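Local structure of uncharacterized protein (Bacteroides eggerthii DSM 20697, 4ECO) at residues G116-E121 / V256-N261; T186-L191 / C282-S287. The protein is of unknown function but, as a leucine-rich repeat protein, probably binds other proteins. All blocks are in the same frame, centred on the assembly; numbering follows the deposited sequence.

From the N terminus, the chain leaves strand 109-111 and enters the loop holding 116-121, passes helices 135-142, 144-149 and 160-168, and reaches the loop 186-191. Strands 210-214 and 253-257 follow; the second runs into 256-261, and contact 1 closes there, with 134 residues between its segments. Contact 2 closes at 282-287, after strand 277-279 and before helix 288-300. Because 186-191 lies inside the first closure and 282-287 beyond it, the two cross. Their centres are about 9 Å apart. Lys118 and Asn258 both hydrogen-bond to 186-191, which also packs on 282-287 through Ile188; this loop thus joins 116-121 to two successive turns of the leucine-rich repeat array.

Contact 1: residues G116-E121 / V256-N261. With NA (sodium ion), chain C.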
# COMPACT_ATOMS: atom_id res chain seq x y z
N GLY A 116 -1.99 6.83 -13.94
CA GLY A 116 -3.10 6.10 -14.53
C GLY A 116 -2.74 5.43 -15.84
O GLY A 116 -3.17 4.31 -16.11
N GLU A 117 -1.89 6.08 -16.64
CA GLU A 117 -1.44 5.59 -17.95
C GLU A 117 -0.69 4.25 -17.84
O GLU A 117 -0.80 3.42 -18.76
CB GLU A 117 -0.57 6.63 -18.63
CG GLU A 117 -1.37 7.84 -19.09
CD GLU A 117 -0.53 8.96 -19.67
OE1 GLU A 117 0.48 9.32 -19.02
OE2 GLU A 117 -0.88 9.46 -20.77
N LYS A 118 0.01 4.01 -16.71
CA LYS A 118 0.74 2.76 -16.47
C LYS A 118 -0.23 1.62 -16.12
O LYS A 118 0.16 0.46 -16.27
CB LYS A 118 1.80 2.92 -15.34
CG LYS A 118 3.10 3.68 -15.72
CD LYS A 118 3.88 3.09 -16.93
CE LYS A 118 3.83 4.03 -18.11
NZ LYS A 118 4.14 3.38 -19.40
N VAL A 119 -1.46 1.94 -15.66
CA VAL A 119 -2.47 0.91 -15.28
C VAL A 119 -3.75 1.03 -16.16
O VAL A 119 -4.81 0.56 -15.76
CB VAL A 119 -2.85 0.92 -13.76
CG1 VAL A 119 -1.67 0.49 -12.90
CG2 VAL A 119 -3.39 2.28 -13.30
N ASN A 120 -3.62 1.64 -17.35
CA ASN A 120 -4.69 1.81 -18.34
C ASN A 120 -5.98 2.40 -17.68
O ASN A 120 -7.08 1.85 -17.81
CB ASN A 120 -4.99 0.47 -19.06
CG ASN A 120 -5.92 0.57 -20.23
OD1 ASN A 120 -6.05 1.61 -20.91
ND2 ASN A 120 -6.60 -0.53 -20.49
N GLU A 121 -5.83 3.53 -16.97
CA GLU A 121 -6.93 4.25 -16.31
C GLU A 121 -6.85 5.72 -16.57
O GLU A 121 -5.77 6.30 -16.48
CB GLU A 121 -6.90 4.01 -14.81
CG GLU A 121 -7.36 2.64 -14.36
CD GLU A 121 -7.51 2.52 -12.86
OE1 GLU A 121 -8.28 3.31 -12.27
OE2 GLU A 121 -6.86 1.62 -12.28
N VAL A 256 4.38 14.64 -10.62
CA VAL A 256 5.52 14.55 -11.55
C VAL A 256 6.01 13.11 -11.40
O VAL A 256 6.86 12.81 -10.57
CB VAL A 256 6.62 15.61 -11.32
CG1 VAL A 256 7.53 15.68 -12.54
CG2 VAL A 256 6.03 16.98 -11.02
N TYR A 257 5.37 12.19 -12.13
CA TYR A 257 5.56 10.76 -11.96
C TYR A 257 6.26 10.10 -13.12
O TYR A 257 5.91 10.34 -14.27
CB TYR A 257 4.16 10.12 -11.79
CG TYR A 257 4.11 8.61 -11.77
CD1 TYR A 257 4.23 7.90 -10.58
CD2 TYR A 257 3.81 7.89 -12.93
CE1 TYR A 257 4.11 6.51 -10.55
CE2 TYR A 257 3.73 6.50 -12.92
CZ TYR A 257 3.86 5.81 -11.73
OH TYR A 257 3.74 4.44 -11.70
N ASN A 258 7.20 9.20 -12.79
CA ASN A 258 7.95 8.38 -13.73
C ASN A 258 8.46 9.20 -14.93
O ASN A 258 8.05 8.96 -16.07
CB ASN A 258 7.07 7.21 -14.20
CG ASN A 258 7.76 6.13 -14.97
OD1 ASN A 258 8.97 5.95 -14.88
ND2 ASN A 258 7.00 5.41 -15.76
N CYS A 259 9.33 10.19 -14.66
CA CYS A 259 9.96 10.97 -15.72
C CYS A 259 11.46 10.63 -15.67
O CYS A 259 12.20 11.15 -14.82
CB CYS A 259 9.66 12.45 -15.58
SG CYS A 259 7.89 12.87 -15.72
N PRO A 260 11.87 9.60 -16.47
CA PRO A 260 13.22 9.03 -16.35
C PRO A 260 14.39 9.97 -16.62
O PRO A 260 15.49 9.66 -16.15
CB PRO A 260 13.23 7.92 -17.40
CG PRO A 260 12.16 8.27 -18.34
CD PRO A 260 11.09 8.84 -17.47
N ASN A 261 14.17 11.09 -17.32
CA ASN A 261 15.29 11.98 -17.61
C ASN A 261 15.40 13.12 -16.56
O ASN A 261 16.30 13.97 -16.68
CB ASN A 261 15.22 12.50 -19.03
CG ASN A 261 15.29 11.36 -20.03
OD1 ASN A 261 16.10 10.42 -19.90
ND2 ASN A 261 14.40 11.37 -21.02
NA NA C . -0.11 8.51 -23.31
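Lys118 is the one residue of 116-121 that reaches across to 256-261, and it does so with its aliphatic chain. Its CG comes to the edge of the Tyr257 ring, near the ring plane, 4.0 Å from CE2, and lies 4.1 Å from the same residue's OH. Farther along, Lys118 CD lies 4.1 Å from Asn258 ND2, the two side chains crossing at about a right angle. The lysine chain bends at the CB-CG bond (chi2 -57°) and again at CG-CD (chi3 112°), which carries it past the ring and on to the amide.

The polar groups are satisfied by other loops. Lys118 NZ donates to Gln190 OE1, while Asn258 takes Gly189 N on OD1 and gives ND2 to Gln187 O and Asn215 OD1, bonds that should hold its amide from turning. An alanine in place of Lys118 would probably uncover the Tyr257 edge and leave Gln190 OE1 without this donor.

Within 116-121, Gly116 O accepts two backbone bonds, from Val119 N at 3.0 Å and from Glu121 N at 2.9 Å, which arrive from opposite faces of its plane and draw the loop into a compact turn.

Metal binding occupies the neighbouring Glu117, whose OE2 is 2.8 Å from the sodium ion; Ser192 O also binds the ion. Glu117 OE2 accepts from Gly90 N as well, and OE1 from Ser114 N, so both carboxylate oxygens are held.

In the fold, Tyr257 ends strand 253-257, which lies parallel between strands 210-214 and 277-279 in the leucine-rich repeat array. Its side chain meets both Lys118 and Phe149 of helix 144-149, the helix that also touches Val119.

Contact 2: residues T186-L191 / C282-S287; sequences TQIGQL and CNRGIS
A leucine-rich repeat loop, 282-287, leads from strand 277-279 towards helix 288-300 and meets the type II beta turn formed by Gln187 to Gln190. The contact is modest, burying 151 Å² in all, and no hydrogen bond spans the two segments. Ile188 supplies the apolar side: its CG2 lies 4.3 Å from the backbone O of Cys282, and the alpha carbons of these two residues are 6.4 Å apart. With CG1 beside the backbone N and the chain then extended (chi2 167°), the other branch carries CD1 on to the Arg284 guanidinium.

Each loop has its own backbone bonds. Gln190 N donates to Gln187 O at 3.1 Å across the first turn, where Gly189 has a positive phi (92°) at which a CB would press on the carbonyl O of Ile188. Asn283 to Ile286 form a type I turn, closed by Ile286 N to Asn283 O at 3.3 Å; just beyond it, Ser287 is the N-cap of helix 288-300, with OG accepting from Gln290 N. The Asn283 amide gives ND2 to Val256 O and takes Cys259 N on OD1, which links this loop to 256-261.

Arg284 runs extended from CG to NE, its NH2 donating to Tyr339 O, while NH1 meets Ile188 CD1 obliquely at 3.4 Å.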
# COMPACT_ATOMS: atom_id res chain seq x y z
N THR A 186 10.40 -2.89 -16.28
CA THR A 186 10.13 -2.60 -17.68
C THR A 186 9.28 -1.32 -17.77
O THR A 186 9.47 -0.51 -18.68
CB THR A 186 9.39 -3.80 -18.32
OG1 THR A 186 9.86 -5.04 -17.78
CG2 THR A 186 9.45 -3.78 -19.83
N GLN A 187 8.33 -1.16 -16.81
CA GLN A 187 7.44 0.00 -16.75
C GLN A 187 8.17 1.23 -16.19
O GLN A 187 7.77 2.34 -16.53
CB GLN A 187 6.20 -0.29 -15.90
CG GLN A 187 5.28 -1.36 -16.46
CD GLN A 187 4.27 -1.77 -15.42
OE1 GLN A 187 4.55 -2.55 -14.49
NE2 GLN A 187 3.06 -1.24 -15.54
N ILE A 188 9.19 1.04 -15.31
CA ILE A 188 9.92 2.18 -14.74
C ILE A 188 10.77 2.80 -15.84
O ILE A 188 11.69 2.16 -16.35
CB ILE A 188 10.76 1.83 -13.49
CG1 ILE A 188 9.87 1.19 -12.42
CG2 ILE A 188 11.44 3.10 -12.96
CD1 ILE A 188 10.61 0.53 -11.27
N GLY A 189 10.43 4.03 -16.21
CA GLY A 189 11.10 4.78 -17.27
C GLY A 189 10.46 4.60 -18.64
O GLY A 189 10.96 5.11 -19.65
N GLN A 190 9.37 3.82 -18.68
CA GLN A 190 8.56 3.53 -19.86
C GLN A 190 7.68 4.73 -20.09
O GLN A 190 6.85 5.08 -19.25
CB GLN A 190 7.76 2.24 -19.66
CG GLN A 190 6.91 1.78 -20.84
CD GLN A 190 6.11 0.58 -20.44
OE1 GLN A 190 4.96 0.69 -20.01
NE2 GLN A 190 6.74 -0.59 -20.51
N LEU A 191 7.94 5.40 -21.21
CA LEU A 191 7.25 6.62 -21.59
C LEU A 191 5.84 6.34 -22.14
O LEU A 191 5.64 5.33 -22.82
CB LEU A 191 8.08 7.39 -22.63
CG LEU A 191 9.53 7.74 -22.23
CD1 LEU A 191 10.25 8.43 -23.37
CD2 LEU A 191 9.60 8.62 -20.97
N CYS A 282 8.70 7.14 -8.91
CA CYS A 282 9.37 6.56 -10.09
C CYS A 282 10.37 7.48 -10.74
O CYS A 282 10.68 7.25 -11.91
CB CYS A 282 8.39 6.05 -11.14
SG CYS A 282 7.32 4.70 -10.61
N ASN A 283 10.91 8.48 -10.04
CA ASN A 283 11.92 9.33 -10.68
C ASN A 283 13.31 8.83 -10.27
O ASN A 283 14.02 9.46 -9.49
CB ASN A 283 11.68 10.77 -10.33
CG ASN A 283 10.36 11.29 -10.82
OD1 ASN A 283 10.00 11.13 -12.00
ND2 ASN A 283 9.62 11.94 -9.94
N ARG A 284 13.68 7.65 -10.80
CA ARG A 284 14.92 6.96 -10.48
C ARG A 284 16.12 7.49 -11.22
O ARG A 284 17.23 7.04 -10.93
CB ARG A 284 14.79 5.47 -10.70
CG ARG A 284 14.43 4.80 -9.39
CD ARG A 284 14.12 3.34 -9.55
NE ARG A 284 13.77 2.79 -8.25
CZ ARG A 284 13.34 1.56 -8.04
NH1 ARG A 284 13.21 0.71 -9.05
NH2 ARG A 284 13.03 1.16 -6.80
N GLY A 285 15.93 8.51 -12.06
CA GLY A 285 17.04 9.22 -12.69
C GLY A 285 17.67 10.17 -11.69
O GLY A 285 18.83 10.59 -11.87
N ILE A 286 16.91 10.53 -10.64
CA ILE A 286 17.30 11.44 -9.56
C ILE A 286 18.05 10.67 -8.49
O ILE A 286 17.50 9.73 -7.91
CB ILE A 286 16.09 12.21 -8.93
CG1 ILE A 286 15.05 12.69 -9.99
CG2 ILE A 286 16.58 13.36 -8.00
CD1 ILE A 286 13.79 13.40 -9.43
N SER A 287 19.29 11.11 -8.19
CA SER A 287 20.12 10.48 -7.14
C SER A 287 19.44 10.59 -5.78
O SER A 287 18.65 11.52 -5.55
CB SER A 287 21.50 11.13 -7.08
OG SER A 287 21.47 12.39 -6.45